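Local coordinates for Dbv8 protein (Nonomuraea, PDB 4MFZ) that probably transfers a long aliphatic acyl chain from acyl-CoA, such as decanoyl-CoA, to an amine during the synthesis of glycopeptide antibiotics, at residues Leu233-Arg237 / Arg335-Pro339. Sequence-based numbering, arbitrary orientation.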
loop_
_atom_site.group_PDB
_atom_site.type_symbol
_atom_site.label_atom_id
_atom_site.label_comp_id
_atom_site.label_asym_id
_atom_site.label_seq_id
_atom_site.Cartn_x
_atom_site.Cartn_y
_atom_site.Cartn_z
ATOM N N LEU A 233 9.076 16.499 -3.265
ATOM C CA LEU A 233 10.467 16.055 -3.223
ATOM C C LEU A 233 11.340 16.985 -2.348
ATOM O O LEU A 233 12.107 16.496 -1.523
ATOM C CB LEU A 233 11.033 15.890 -4.632
ATOM C CG LEU A 233 12.449 15.314 -4.728
ATOM C CD1 LEU A 233 12.496 13.870 -4.268
ATOM C CD2 LEU A 233 12.992 15.402 -6.131
ATOM N N ARG A 234 11.180 18.303 -2.476
ATOM C CA ARG A 234 11.898 19.258 -1.570
ATOM C C ARG A 234 11.588 19.188 -0.074
ATOM O O ARG A 234 12.440 19.549 0.758
ATOM C CB ARG A 234 11.761 20.703 -2.073
ATOM C CG ARG A 234 12.627 20.986 -3.316
ATOM C CD ARG A 234 12.798 22.474 -3.627
ATOM N NE ARG A 234 11.481 23.101 -3.735
ATOM C CZ ARG A 234 10.871 23.727 -2.724
ATOM N NH1 ARG A 234 11.480 23.845 -1.546
ATOM N NH2 ARG A 234 9.649 24.230 -2.887
ATOM N N ARG A 235 10.376 18.750 0.282
ATOM C CA ARG A 235 9.971 18.611 1.673
ATOM C C ARG A 235 10.482 17.311 2.363
ATOM O O ARG A 235 10.499 17.229 3.592
ATOM C CB ARG A 235 8.423 18.649 1.804
ATOM C CG ARG A 235 7.742 20.014 1.657
ATOM C CD ARG A 235 6.211 19.858 1.524
ATOM N NE ARG A 235 5.599 19.258 2.722
ATOM C CZ ARG A 235 4.496 18.503 2.750
ATOM N NH1 ARG A 235 3.808 18.193 1.622
ATOM N NH2 ARG A 235 4.074 18.048 3.932
ATOM N N ALA A 236 10.859 16.310 1.578
ATOM C CA ALA A 236 11.185 14.974 2.112
ATOM C C ALA A 236 12.328 15.019 3.104
ATOM O O ALA A 236 12.129 14.693 4.261
ATOM C CB ALA A 236 11.491 13.985 0.992
ATOM N N ARG A 237 13.516 15.418 2.644
ATOM C CA ARG A 237 14.699 15.522 3.514
ATOM C C ARG A 237 14.468 16.254 4.826
ATOM O O ARG A 237 14.791 15.711 5.886
ATOM C CB ARG A 237 15.927 16.097 2.774
ATOM C CG ARG A 237 16.904 15.013 2.339
ATOM C CD ARG A 237 18.218 15.536 1.757
ATOM N NE ARG A 237 18.801 16.691 2.457
ATOM C CZ ARG A 237 19.773 17.462 1.944
ATOM N NH1 ARG A 237 20.277 17.207 0.739
ATOM N NH2 ARG A 237 20.253 18.501 2.628
ATOM N N ARG A 335 17.492 5.535 -8.757
ATOM C CA ARG A 335 17.698 6.302 -7.517
ATOM C C ARG A 335 17.757 7.810 -7.781
ATOM O O ARG A 335 18.178 8.232 -8.848
ATOM C CB ARG A 335 19.031 5.962 -6.840
ATOM C CG ARG A 335 19.320 4.517 -6.498
ATOM C CD ARG A 335 20.792 4.398 -6.094
ATOM N NE ARG A 335 21.627 5.260 -6.947
ATOM C CZ ARG A 335 22.509 6.165 -6.525
ATOM N NH1 ARG A 335 22.744 6.333 -5.228
ATOM N NH2 ARG A 335 23.176 6.889 -7.414
ATOM N N ILE A 336 17.392 8.590 -6.769
ATOM C CA ILE A 336 17.820 9.988 -6.599
ATOM C C ILE A 336 18.887 10.113 -5.459
ATOM O O ILE A 336 18.837 9.316 -4.552
ATOM C CB ILE A 336 16.602 10.839 -6.150
ATOM C CG1 ILE A 336 15.417 10.719 -7.103
ATOM C CG2 ILE A 336 16.987 12.296 -6.028
ATOM C CD1 ILE A 336 14.117 11.206 -6.481
ATOM N N GLU A 337 19.787 11.135 -5.478
ATOM C CA GLU A 337 20.326 11.827 -4.211
ATOM C C GLU A 337 19.692 13.240 -3.752
ATOM O O GLU A 337 19.836 14.273 -4.437
ATOM C CB GLU A 337 21.833 11.902 -4.188
ATOM C CG GLU A 337 22.318 13.115 -3.378
ATOM C CD GLU A 337 23.356 12.778 -2.311
ATOM O OE1 GLU A 337 24.408 12.217 -2.679
ATOM O OE2 GLU A 337 23.130 13.087 -1.102
ATOM N N LEU A 338 19.034 13.271 -2.583
ATOM C CA LEU A 338 17.899 14.191 -2.329
ATOM C C LEU A 338 18.183 15.672 -2.104
ATOM O O LEU A 338 19.176 16.012 -1.456
ATOM C CB LEU A 338 17.020 13.697 -1.176
ATOM C CG LEU A 338 16.285 12.386 -1.376
ATOM C CD1 LEU A 338 15.956 11.787 -0.018
ATOM C CD2 LEU A 338 15.039 12.616 -2.209
ATOM N N PRO A 339 17.272 16.548 -2.607
ATOM C CA PRO A 339 17.474 18.001 -2.518
ATOM C C PRO A 339 17.240 18.504 -1.108
ATOM O O PRO A 339 16.274 18.159 -0.396
ATOM C CB PRO A 339 16.419 18.577 -3.490
ATOM C CG PRO A 339 15.336 17.555 -3.514
ATOM C CD PRO A 339 16.012 16.211 -3.308
ATOM O OXT PRO A 339 18.052 19.283 -0.628
HETATM O O HOH W 1 14.485 16.351 -0.091
HETATM O O HOH W 2 14.945 20.345 0.777
#
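Carboxylate oxygen O of Pro-339, the last residue of the chain, is gripped by two waters that tie it to the backbone of residues 233-237. The first donates to this O (2.6 Å from the water oxygen) and to Leu-233 O, and accepts from Arg-237 N, so that it sits between a carbonyl and the amide four residues on, where a helical bond would otherwise run. The second bridges Pro-339 O and Arg-234 O. The other carboxylate oxygen, OXT, lies over one face of the Arg-237 guanidinium, 3.3 Å from NH1, a salt bridge of charge alone. NH1 instead donates to Leu-338 O at 2.7 Å, somewhat bent (142°), the oxygen lying at the guanidinium edge, 21° out of its plane. The arginine chain bends at chi3 (41°), bringing NH1 to this carbonyl, while CD passes Leu-338 CB. In the GNAT-like C-terminal domain the contact joins helix 226-243 to Ile-336 near the end of strand 330-337 and to the C-terminal residues beyond it. On the apolar side, Leu-233 CD1 meets Leu-338 CD2 at 3.5 Å and the tip of Ile-336, CD1, at 3.8 Å; Leu-233 CG packs on Pro-339 CG (3.9 Å), the side chains crossing at about a right angle. Ile-336 lies near the bound decanoyl-CoA.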